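Local structure of mandelate racemase / muconate lactonizing enzyme (Burkholderia pseudomallei, 2POD) at residues 33-38 / 325-330; 115-120 / 336-341; 265-270 / 289-294; 330-335 / 378-383. The protein is of uncharacterised function but, as a member of the enolase superfamily with a metal site in its barrel, is possibly a lyase. All coordinates share one frame; numbering follows the deposited sequence.

Interaction 1: 33-38 / 325-330; sequences LGETFY and TGPVVL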
loop_
_atom_site.group_PDB
_atom_site.type_symbol
_atom_site.label_atom_id
_atom_site.label_comp_id
_atom_site.label_asym_id
_atom_site.label_seq_id
_atom_site.Cartn_x
_atom_site.Cartn_y
_atom_site.Cartn_z
ATOM N N LEU B 33 5.487 36.474 29.912
ATOM C CA LEU B 33 4.281 35.838 30.444
ATOM C C LEU B 33 3.897 34.593 29.645
ATOM O O LEU B 33 3.667 34.659 28.435
ATOM C CB LEU B 33 3.111 36.814 30.435
ATOM C CG LEU B 33 2.203 36.938 31.658
ATOM C CD1 LEU B 33 0.908 37.606 31.238
ATOM C CD2 LEU B 33 1.937 35.623 32.422
ATOM N N GLY B 34 3.826 33.465 30.344
ATOM C CA GLY B 34 3.271 32.239 29.793
ATOM C C GLY B 34 1.993 31.803 30.477
ATOM O O GLY B 34 1.630 32.309 31.548
ATOM N N GLU B 35 1.312 30.849 29.850
ATOM C CA GLU B 35 0.065 30.310 30.376
ATOM C C GLU B 35 -0.120 28.871 29.913
ATOM O O GLU B 35 0.298 28.522 28.811
ATOM C CB GLU B 35 -1.103 31.149 29.876
ATOM C CG GLU B 35 -2.378 31.025 30.665
ATOM C CD GLU B 35 -3.491 31.824 30.040
ATOM O OE1 GLU B 35 -3.936 31.452 28.942
ATOM O OE2 GLU B 35 -3.906 32.839 30.630
ATOM N N THR B 36 -0.755 28.051 30.751
ATOM C CA THR B 36 -1.396 26.814 30.298
ATOM C C THR B 36 -2.631 26.435 31.121
ATOM O O THR B 36 -2.868 26.997 32.188
ATOM C CB THR B 36 -0.402 25.628 30.246
ATOM O OG1 THR B 36 -1.030 24.509 29.608
ATOM C CG2 THR B 36 0.068 25.235 31.636
ATOM N N PHE B 37 -3.402 25.473 30.619
ATOM C CA PHE B 37 -4.712 25.154 31.166
ATOM C C PHE B 37 -4.881 23.644 31.364
ATOM O O PHE B 37 -4.290 22.844 30.626
ATOM C CB PHE B 37 -5.796 25.698 30.238
ATOM C CG PHE B 37 -7.108 25.993 30.918
ATOM C CD1 PHE B 37 -7.306 27.195 31.597
ATOM C CD2 PHE B 37 -8.160 25.076 30.860
ATOM C CE1 PHE B 37 -8.531 27.477 32.211
ATOM C CE2 PHE B 37 -9.391 25.350 31.467
ATOM C CZ PHE B 37 -9.576 26.553 32.147
ATOM N N TYR B 38 -5.693 23.277 32.362
ATOM C CA TYR B 38 -5.779 21.928 32.942
ATOM C C TYR B 38 -4.539 21.454 33.674
ATOM O O TYR B 38 -3.423 21.780 33.281
ATOM C CB TYR B 38 -6.263 20.861 31.941
ATOM C CG TYR B 38 -7.622 21.134 31.343
ATOM C CD1 TYR B 38 -8.694 21.556 32.135
ATOM C CD2 TYR B 38 -7.839 20.962 29.981
ATOM C CE1 TYR B 38 -9.946 21.806 31.574
ATOM C CE2 TYR B 38 -9.082 21.212 29.411
ATOM C CZ TYR B 38 -10.130 21.634 30.211
ATOM O OH TYR B 38 -11.355 21.873 29.634
ATOM N N THR B 325 -9.905 28.955 26.772
ATOM C CA THR B 325 -9.139 28.809 28.014
ATOM C C THR B 325 -8.777 30.167 28.611
ATOM O O THR B 325 -9.645 31.025 28.735
ATOM C CB THR B 325 -7.899 27.893 27.856
ATOM O OG1 THR B 325 -7.055 28.392 26.813
ATOM C CG2 THR B 325 -8.316 26.461 27.530
ATOM N N GLY B 326 -7.516 30.363 28.986
ATOM C CA GLY B 326 -7.088 31.626 29.587
ATOM C C GLY B 326 -6.812 32.741 28.585
ATOM O O GLY B 326 -6.709 32.478 27.382
ATOM N N PRO B 327 -6.702 33.998 29.075
ATOM C CA PRO B 327 -6.510 35.172 28.216
ATOM C C PRO B 327 -5.173 35.231 27.475
ATOM O O PRO B 327 -5.114 35.783 26.371
ATOM C CB PRO B 327 -6.625 36.347 29.196
ATOM C CG PRO B 327 -6.268 35.776 30.511
ATOM C CD PRO B 327 -6.807 34.384 30.495
ATOM N N VAL B 328 -4.115 34.680 28.070
ATOM C CA VAL B 328 -2.781 34.745 27.471
ATOM C C VAL B 328 -2.695 33.815 26.267
ATOM O O VAL B 328 -2.118 34.180 25.235
ATOM C CB VAL B 328 -1.661 34.450 28.501
ATOM C CG1 VAL B 328 -0.311 34.187 27.828
ATOM C CG2 VAL B 328 -1.550 35.581 29.485
ATOM N N VAL B 329 -3.305 32.636 26.401
ATOM C CA VAL B 329 -3.445 31.683 25.293
ATOM C C VAL B 329 -4.236 32.268 24.120
ATOM O O VAL B 329 -3.807 32.145 22.976
ATOM C CB VAL B 329 -3.987 30.301 25.778
ATOM C CG1 VAL B 329 -4.607 29.488 24.649
ATOM C CG2 VAL B 329 -2.869 29.515 26.414
ATOM N N LEU B 330 -5.346 32.947 24.415
ATOM C CA LEU B 330 -6.172 33.604 23.386
ATOM C C LEU B 330 -5.393 34.671 22.616
ATOM O O LEU B 330 -5.621 34.884 21.430
ATOM C CB LEU B 330 -7.425 34.232 24.022
ATOM C CG LEU B 330 -8.696 34.587 23.224
ATOM C CD1 LEU B 330 -9.023 36.057 23.272
ATOM C CD2 LEU B 330 -8.778 34.074 21.788
HETATM O O HOH W 1 -4.531 28.758 29.296
#
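At the first turn of helix 327-339, the carboxylate of Glu35, carried on strand 31-37, meets the backbone N-H groups of Val328 and Val329. The bond from Val329 N to Glu35 OE1 is 2.9 Å long and nearly straight, at 160°, and the one from Val328 N to Glu35 OE2 is longer, at 3.2 Å. Both donors approach from above the carboxylate plane rather than within it. The placement follows from an extended side chain: CG is anti to the backbone N (chi1 -160°) and CD is anti again beyond it. Water 1 donates to Glu35 OE1 over 2.8 Å, while Trp21 binds OE2, so each oxygen has a second partner. The positive end of the helix probably steadies the buried negative charge.

Apolar contacts continue along the strand. Leu33 CD1 rests on Val328 CG2 at 3.6 Å, and the aliphatic part of the acid joins in, Glu35 CB packing against Val328 CB at 3.6 Å. Toward the strand end, Thr325 CB sits over one face of the Phe37 ring, 4.0 Å from its centroid, in a CH-pi contact. A side-chain carboxylate bound to first-turn N-H groups, which have no carbonyl partner within the helix, is a familiar motif, used here to join the N-terminal domain to the barrel of an enolase-superfamily fold.

Interaction 2: 115-120 / 336-341; sequences DTIRTY and LSLNAP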
loop_
_atom_site.group_PDB
_atom_site.type_symbol
_atom_site.label_atom_id
_atom_site.label_comp_id
_atom_site.label_asym_id
_atom_site.label_seq_id
_atom_site.Cartn_x
_atom_site.Cartn_y
_atom_site.Cartn_z
ATOM N N ASP B 115 -4.739 41.809 8.985
ATOM C CA ASP B 115 -4.870 42.717 10.139
ATOM C C ASP B 115 -5.757 42.139 11.243
ATOM O O ASP B 115 -5.411 42.211 12.422
ATOM C CB ASP B 115 -5.411 44.086 9.715
ATOM C CG ASP B 115 -4.511 44.794 8.717
ATOM O OD1 ASP B 115 -5.056 45.437 7.789
ATOM O OD2 ASP B 115 -3.269 44.709 8.860
ATOM N N THR B 116 -6.906 41.595 10.850
ATOM C CA THR B 116 -7.777 40.847 11.748
ATOM C C THR B 116 -8.004 39.451 11.180
ATOM O O THR B 116 -7.813 39.222 9.982
ATOM C CB THR B 116 -9.155 41.526 11.903
ATOM O OG1 THR B 116 -9.806 41.604 10.624
ATOM C CG2 THR B 116 -9.026 42.929 12.516
ATOM N N ILE B 117 -8.424 38.527 12.039
ATOM C CA ILE B 117 -8.913 37.228 11.593
ATOM C C ILE B 117 -10.335 37.010 12.075
ATOM O O ILE B 117 -10.687 37.431 13.173
ATOM C CB ILE B 117 -7.973 36.065 12.021
ATOM C CG1 ILE B 117 -8.449 34.728 11.440
ATOM C CG2 ILE B 117 -7.771 36.025 13.531
ATOM C CD1 ILE B 117 -7.450 33.616 11.523
ATOM N N ARG B 118 -11.148 36.382 11.227
ATOM C CA ARG B 118 -12.473 35.886 11.586
ATOM C C ARG B 118 -12.442 35.066 12.871
ATOM O O ARG B 118 -11.582 34.198 13.054
ATOM C CB ARG B 118 -13.036 35.045 10.438
ATOM C CG ARG B 118 -14.486 34.636 10.595
ATOM C CD ARG B 118 -15.025 34.104 9.288
ATOM N NE ARG B 118 -16.346 33.503 9.447
ATOM C CZ ARG B 118 -16.585 32.196 9.433
ATOM N NH1 ARG B 118 -15.592 31.329 9.264
ATOM N NH2 ARG B 118 -17.828 31.755 9.579
ATOM N N THR B 119 -13.367 35.376 13.770
ATOM C CA THR B 119 -13.546 34.592 14.978
ATOM C C THR B 119 -14.779 33.706 14.867
ATOM O O THR B 119 -15.644 33.949 14.030
ATOM C CB THR B 119 -13.582 35.487 16.242
ATOM O OG1 THR B 119 -13.229 34.706 17.387
ATOM C CG2 THR B 119 -14.960 36.130 16.456
ATOM N N TYR B 120 -14.826 32.659 15.681
ATOM C CA TYR B 120 -16.040 31.881 15.893
ATOM C C TYR B 120 -16.255 31.688 17.380
ATOM O O TYR B 120 -15.292 31.647 18.150
ATOM C CB TYR B 120 -15.993 30.529 15.156
ATOM C CG TYR B 120 -15.134 29.438 15.767
ATOM C CD1 TYR B 120 -15.686 28.473 16.619
ATOM C CD2 TYR B 120 -13.772 29.349 15.471
ATOM C CE1 TYR B 120 -14.895 27.466 17.180
ATOM C CE2 TYR B 120 -12.976 28.337 16.017
ATOM C CZ TYR B 120 -13.543 27.405 16.874
ATOM O OH TYR B 120 -12.765 26.403 17.410
ATOM N N LEU B 336 -0.530 33.997 16.371
ATOM C CA LEU B 336 -0.326 32.904 15.402
ATOM C C LEU B 336 -1.298 32.988 14.223
ATOM O O LEU B 336 -0.908 32.818 13.066
ATOM C CB LEU B 336 -0.399 31.519 16.085
ATOM C CG LEU B 336 -0.425 30.260 15.193
ATOM C CD1 LEU B 336 0.929 30.027 14.534
ATOM C CD2 LEU B 336 -0.883 29.008 15.947
ATOM N N SER B 337 -2.557 33.281 14.527
ATOM C CA SER B 337 -3.603 33.389 13.525
ATOM C C SER B 337 -3.424 34.571 12.585
ATOM O O SER B 337 -3.967 34.573 11.473
ATOM C CB SER B 337 -4.958 33.493 14.207
ATOM O OG SER B 337 -5.287 32.267 14.814
ATOM N N LEU B 338 -2.680 35.577 13.039
ATOM C CA LEU B 338 -2.363 36.740 12.215
ATOM C C LEU B 338 -1.164 36.441 11.325
ATOM O O LEU B 338 -1.106 36.880 10.185
ATOM C CB LEU B 338 -2.096 37.964 13.101
ATOM C CG LEU B 338 -3.202 39.019 13.268
ATOM C CD1 LEU B 338 -4.547 38.445 13.667
ATOM C CD2 LEU B 338 -2.776 40.108 14.247
ATOM N N ASN B 339 -0.219 35.669 11.848
ATOM C CA ASN B 339 0.968 35.311 11.087
ATOM C C ASN B 339 0.728 34.265 10.005
ATOM O O ASN B 339 1.174 34.440 8.876
ATOM C CB ASN B 339 2.100 34.847 11.991
ATOM C CG ASN B 339 3.171 34.104 11.220
ATOM O OD1 ASN B 339 3.953 34.712 10.483
ATOM N ND2 ASN B 339 3.190 32.779 11.352
ATOM N N ALA B 340 0.057 33.169 10.363
ATOM C CA ALA B 340 -0.012 31.985 9.495
ATOM C C ALA B 340 -0.841 32.254 8.238
ATOM O O ALA B 340 -2.008 32.630 8.337
ATOM C CB ALA B 340 -0.560 30.788 10.260
ATOM N N PRO B 341 -0.232 32.074 7.048
ATOM C CA PRO B 341 -0.954 32.195 5.778
ATOM C C PRO B 341 -2.137 31.224 5.664
ATOM O O PRO B 341 -3.123 31.522 4.976
ATOM C CB PRO B 341 0.112 31.856 4.732
ATOM C CG PRO B 341 1.412 32.068 5.413
ATOM C CD PRO B 341 1.185 31.723 6.845
#
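Ile117 lays its two outer methyls against Ser337, near the C-terminal end of helix 327-339. Ile117 CD1 is 3.7 Å from Ser337 CB, and Ile117 CG2 is at nearly the same distance, so the serine methylene is met by both branches of the isoleucine. CG1 stands anti to the backbone N (chi1 -175°) and CD1 continues the chain outward, which carries the tip, Ile117 CD1, to 3.6 Å from the carbonyl oxygen Ser337 O. The branch methyl, Ile117 CG2, also meets Leu338 CD1 at 4.0 Å, the two side chains crossing at a slant.

Leu338 covers the backbone at Asp115. Leu338 CD2 lies 3.8 Å from Asp115 O, a van der Waals contact between a methyl and a carbonyl oxygen that is already bonded to Thr373. The carboxylate of Asp115 turns elsewhere and forms a salt bridge with Lys112.

The contact joins strand 117-122, one of the parallel strands of the barrel wall, to the helix that precedes the neighbouring strand 346-348. Ile117 also rests on Ile372 of strand 371-373, which pairs antiparallel with its own strand.

No hydrogen bond crosses between 115-120 and 336-341. The hydroxyl of Ser337 is bonded back within its own helix to Ser333 O, and Ser337 O is held by Arg114, so what the serine offers Ile117 is chiefly its methylene. Cohesion between the two segments therefore rests on van der Waals fit, while these polar groups are bonded to residues outside the pair.

Interaction 3: 265-270 / 289-294; sequences LAPVCA and AGIVML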
loop_
_atom_site.group_PDB
_atom_site.type_symbol
_atom_site.label_atom_id
_atom_site.label_comp_id
_atom_site.label_asym_id
_atom_site.label_seq_id
_atom_site.Cartn_x
_atom_site.Cartn_y
_atom_site.Cartn_z
ATOM N N LEU B 265 -19.364 13.825 5.713
ATOM C CA LEU B 265 -19.463 14.931 4.762
ATOM C C LEU B 265 -18.663 16.142 5.230
ATOM O O LEU B 265 -17.851 16.675 4.469
ATOM C CB LEU B 265 -20.922 15.316 4.498
ATOM C CG LEU B 265 -21.346 16.012 3.189
ATOM C CD1 LEU B 265 -22.035 17.345 3.443
ATOM C CD2 LEU B 265 -20.253 16.145 2.110
ATOM N N ALA B 266 -18.869 16.553 6.480
ATOM C CA ALA B 266 -18.006 17.554 7.098
ATOM C C ALA B 266 -16.572 17.057 7.262
ATOM O O ALA B 266 -16.354 15.896 7.612
ATOM C CB ALA B 266 -18.563 18.003 8.422
ATOM N N PRO B 267 -15.588 17.938 7.010
ATOM C CA PRO B 267 -14.193 17.571 7.241
ATOM C C PRO B 267 -13.885 17.395 8.720
ATOM O O PRO B 267 -14.501 18.059 9.567
ATOM C CB PRO B 267 -13.415 18.763 6.677
ATOM C CG PRO B 267 -14.385 19.912 6.721
ATOM C CD PRO B 267 -15.734 19.315 6.494
ATOM N N VAL B 268 -12.946 16.500 9.028
ATOM C CA VAL B 268 -12.503 16.349 10.405
ATOM C C VAL B 268 -11.541 17.439 10.872
ATOM O O VAL B 268 -10.626 17.851 10.150
ATOM C CB VAL B 268 -12.154 14.883 10.843
ATOM C CG1 VAL B 268 -12.529 13.857 9.779
ATOM C CG2 VAL B 268 -10.718 14.727 11.295
ATOM N N CYS B 269 -11.811 17.942 12.069
ATOM C CA CYS B 269 -10.951 18.904 12.710
ATOM C C CYS B 269 -10.244 18.180 13.847
ATOM O O CYS B 269 -10.878 17.558 14.709
ATOM C CB CYS B 269 -11.781 20.071 13.229
ATOM S SG CYS B 269 -10.855 21.357 14.035
ATOM N N ALA B 270 -8.921 18.223 13.819
ATOM C CA ALA B 270 -8.126 17.465 14.776
ATOM C C ALA B 270 -6.792 18.180 14.912
ATOM O O ALA B 270 -6.339 18.763 13.933
ATOM C CB ALA B 270 -7.916 16.035 14.269
ATOM N N ALA B 289 -7.573 14.284 8.071
ATOM C CA ALA B 289 -7.917 15.592 8.620
ATOM C C ALA B 289 -8.196 16.593 7.512
ATOM O O ALA B 289 -7.536 16.582 6.466
ATOM C CB ALA B 289 -6.829 16.096 9.525
ATOM N N GLY B 290 -9.183 17.453 7.749
ATOM C CA GLY B 290 -9.439 18.602 6.893
ATOM C C GLY B 290 -8.954 19.902 7.510
ATOM O O GLY B 290 -8.463 20.781 6.811
ATOM N N ILE B 291 -9.104 20.032 8.823
ATOM C CA ILE B 291 -8.626 21.212 9.531
ATOM C C ILE B 291 -7.670 20.769 10.616
ATOM O O ILE B 291 -7.999 19.912 11.432
ATOM C CB ILE B 291 -9.785 22.084 10.121
ATOM C CG1 ILE B 291 -10.680 22.628 9.002
ATOM C CG2 ILE B 291 -9.227 23.293 10.902
ATOM C CD1 ILE B 291 -11.977 21.902 8.856
ATOM N N VAL B 292 -6.473 21.340 10.600
ATOM C CA VAL B 292 -5.487 21.069 11.633
ATOM C C VAL B 292 -5.738 21.988 12.821
ATOM O O VAL B 292 -5.533 23.196 12.742
ATOM C CB VAL B 292 -4.045 21.175 11.084
ATOM C CG1 VAL B 292 -3.021 21.138 12.214
ATOM C CG2 VAL B 292 -3.790 20.026 10.106
HETATM N N MSE B 293 -6.223 21.410 13.911
HETATM C CA MSE B 293 -6.428 22.165 15.137
HETATM C C MSE B 293 -5.311 21.937 16.120
HETATM O O MSE B 293 -4.642 20.911 16.086
HETATM C CB MSE B 293 -7.763 21.838 15.785
HETATM C CG MSE B 293 -8.504 23.088 16.209
HETATM SE SE MSE B 293 -9.750 22.945 17.672
HETATM C CE MSE B 293 -9.313 21.145 18.265
ATOM N N LEU B 294 -5.143 22.897 17.018
ATOM C CA LEU B 294 -3.860 23.198 17.618
ATOM C C LEU B 294 -4.163 24.012 18.859
ATOM O O LEU B 294 -4.840 25.024 18.770
ATOM C CB LEU B 294 -3.055 24.065 16.636
ATOM C CG LEU B 294 -1.531 24.114 16.664
ATOM C CD1 LEU B 294 -0.984 22.762 17.023
ATOM C CD2 LEU B 294 -1.024 24.524 15.304
#
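Backbone hydrogen bonds carry most of the join between Val268-Ala270 and Gly290-Met293, and the axes of the parallel strands 268-270 and 292-294 lie 30° apart. Val268 O is gripped twice, by Gly290 N at 2.8 Å and by Ile291 N at 3.0 Å, where the second chain turns a corner. Further along, Ala270 N donates to Ile291 O over 3.1 Å, with the donor nearly along the C=O axis. Met293 N then reaches Ala270 O at 2.6 Å, well above the carbonyl plane. Weaker CA-H...O contacts run beside these bonds, one of them from Cys269 CA to Ile291 O at 3.4 Å.

Apolar contacts gather on the face bearing Cys269 and Ile291. Cys269 SG, anti to its backbone N (chi1 -179°), lies 3.6 Å from CB of Met293, a selenomethionine, and equally near its CG; Ile291 CG2 is 4.0 Å from the same sulfur. At Pro267 the two side chains cross at a slant, Ile291 CD1 touching Pro267 CG at 3.8 Å. Trp244 covers Cys269 and Ile291 on this face, whereas Ala270 and Val292 look the other way, toward helix 276-285.

Met293 also packs on Glu246 and Glu272, two of the sodium ligands completed by Glu220. Parallel neighbours joined through a helix make a beta-alpha-beta unit, the repeating element of the enolase-superfamily barrel, with its metal site at the C-terminal ends of the barrel strands.

Interaction 4: 330-335 / 378-383; sequences LTASTH and PGLGLE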
loop_
_atom_site.group_PDB
_atom_site.type_symbol
_atom_site.label_atom_id
_atom_site.label_comp_id
_atom_site.label_asym_id
_atom_site.label_seq_id
_atom_site.Cartn_x
_atom_site.Cartn_y
_atom_site.Cartn_z
ATOM N N LEU B 330 -5.346 32.947 24.415
ATOM C CA LEU B 330 -6.172 33.604 23.386
ATOM C C LEU B 330 -5.393 34.671 22.616
ATOM O O LEU B 330 -5.621 34.884 21.430
ATOM C CB LEU B 330 -7.425 34.232 24.022
ATOM C CG LEU B 330 -8.696 34.587 23.224
ATOM C CD1 LEU B 330 -9.023 36.057 23.272
ATOM C CD2 LEU B 330 -8.778 34.074 21.788
ATOM N N THR B 331 -4.473 35.330 23.307
ATOM C CA THR B 331 -3.711 36.438 22.755
ATOM C C THR B 331 -2.592 35.910 21.875
ATOM O O THR B 331 -2.414 36.378 20.747
ATOM C CB THR B 331 -3.135 37.296 23.891
ATOM O OG1 THR B 331 -4.198 37.665 24.770
ATOM C CG2 THR B 331 -2.463 38.538 23.362
ATOM N N ALA B 332 -1.856 34.932 22.405
ATOM C CA ALA B 332 -0.781 34.242 21.695
ATOM C C ALA B 332 -1.261 33.488 20.451
ATOM O O ALA B 332 -0.572 33.473 19.431
ATOM C CB ALA B 332 -0.041 33.300 22.645
ATOM N N SER B 333 -2.445 32.883 20.535
ATOM C CA SER B 333 -3.054 32.203 19.394
ATOM C C SER B 333 -3.418 33.193 18.307
ATOM O O SER B 333 -3.311 32.875 17.118
ATOM C CB SER B 333 -4.315 31.433 19.799
ATOM O OG SER B 333 -4.092 30.612 20.925
ATOM N N THR B 334 -3.864 34.378 18.718
ATOM C CA THR B 334 -4.284 35.422 17.780
ATOM C C THR B 334 -3.078 35.979 17.026
ATOM O O THR B 334 -3.151 36.204 15.819
ATOM C CB THR B 334 -5.086 36.542 18.484
ATOM O OG1 THR B 334 -6.261 35.980 19.087
ATOM C CG2 THR B 334 -5.514 37.616 17.500
ATOM N N HIS B 335 -1.966 36.149 17.738
ATOM C CA HIS B 335 -0.658 36.333 17.121
ATOM C C HIS B 335 -0.342 35.280 16.046
ATOM O O HIS B 335 0.038 35.640 14.931
ATOM C CB HIS B 335 0.443 36.380 18.185
ATOM C CG HIS B 335 0.557 37.701 18.887
ATOM N ND1 HIS B 335 1.235 38.776 18.351
ATOM C CD2 HIS B 335 0.101 38.113 20.095
ATOM C CE1 HIS B 335 1.183 39.794 19.192
ATOM N NE2 HIS B 335 0.493 39.420 20.254
ATOM N N PRO B 378 4.828 45.302 22.018
ATOM C CA PRO B 378 5.828 44.245 21.897
ATOM C C PRO B 378 5.437 42.971 22.653
ATOM O O PRO B 378 4.655 43.037 23.603
ATOM C CB PRO B 378 7.083 44.879 22.513
ATOM C CG PRO B 378 6.833 46.352 22.475
ATOM C CD PRO B 378 5.369 46.474 22.724
ATOM N N GLY B 379 5.981 41.832 22.220
ATOM C CA GLY B 379 5.569 40.514 22.714
ATOM C C GLY B 379 4.094 40.208 22.516
ATOM O O GLY B 379 3.525 40.480 21.448
ATOM N N LEU B 380 3.481 39.639 23.554
ATOM C CA LEU B 380 2.032 39.430 23.604
ATOM C C LEU B 380 1.236 40.733 23.487
ATOM O O LEU B 380 0.173 40.760 22.869
ATOM C CB LEU B 380 1.634 38.718 24.905
ATOM C CG LEU B 380 2.254 37.374 25.302
ATOM C CD1 LEU B 380 2.081 37.177 26.786
ATOM C CD2 LEU B 380 1.583 36.233 24.553
ATOM N N GLY B 381 1.748 41.804 24.092
ATOM C CA GLY B 381 1.029 43.076 24.142
ATOM C C GLY B 381 0.078 43.154 25.323
ATOM O O GLY B 381 -0.804 44.017 25.367
ATOM N N LEU B 382 0.255 42.241 26.276
ATOM C CA LEU B 382 -0.338 42.369 27.602
ATOM C C LEU B 382 0.636 41.910 28.677
ATOM O O LEU B 382 1.587 41.176 28.396
ATOM C CB LEU B 382 -1.676 41.606 27.706
ATOM C CG LEU B 382 -1.769 40.089 27.478
ATOM C CD1 LEU B 382 -1.365 39.288 28.696
ATOM C CD2 LEU B 382 -3.178 39.700 27.083
ATOM N N GLU B 383 0.383 42.361 29.903
ATOM C CA GLU B 383 0.894 41.730 31.115
ATOM C C GLU B 383 -0.289 41.363 32.007
ATOM O O GLU B 383 -1.423 41.794 31.760
ATOM C CB GLU B 383 1.809 42.700 31.864
ATOM C CG GLU B 383 2.975 43.227 31.047
ATOM C CD GLU B 383 3.573 44.483 31.635
ATOM O OE1 GLU B 383 4.679 44.395 32.208
ATOM O OE2 GLU B 383 2.938 45.555 31.523
#
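His335 points its ring edge at the type II' turn formed by Pro378-Gly381. With CG anti to the carbonyl carbon (chi1 -79°), the imidazole leans off helix 327-339 far enough for NE2-H to donate to Leu380 O over 3.0 Å, nearly straight at 164°. Leu380 O lies in the ring plane, yet the histidine approaches from above the plane of the carbonyl. Tyr106 N binds the other ring nitrogen, ND1; the two bonds fix the ring's rotation and are consistent with a neutral tautomer protonated at NE2.

One turn of helix back from His335, Thr331 meets Leu382 tip to tip, with Thr331 OG1 only 3.2 Å from Leu382 CD2. Leu382 CG sits between its backbone N and carbonyl carbon (chi1 60°), which brings CD2 to the threonine. The hydroxyl of Thr331 is bonded to Pro327 O, while its sister methyl CG2 lies 3.5 Å from Leu380 O. Ala332 CB adds a contact with Leu380 CD2 at 3.9 Å.

Leu380 packs on Ile105 of helix 105-108, Asp95 of helix 81-101 binds its backbone N, and Leu380 and Leu382 both rest on Leu33 of strand 31-37.

In the fold
From the N terminus, strand 31-37 makes the first long closure: interaction 1 brings it to the start of helix 327-339, spanning nearly 290 residues. Strand 117-122 opens inside that span and meets the far end of the same helix, so interactions 1 and 2 cross. Interaction 3, a short closure around helix 276-285, falls within both and joins adjacent barrel strands. Interaction 4 opens at Leu330, which it shares with interaction 1, and crosses interaction 2 on its way to 378-383. Helix 327-339 thus takes part in three contacts. Interactions 1 and 4, in series along the chain, touch where Val328 meets Leu380 and Leu382, tying together the N-terminal domain, the barrel and the loop after strand 371-373.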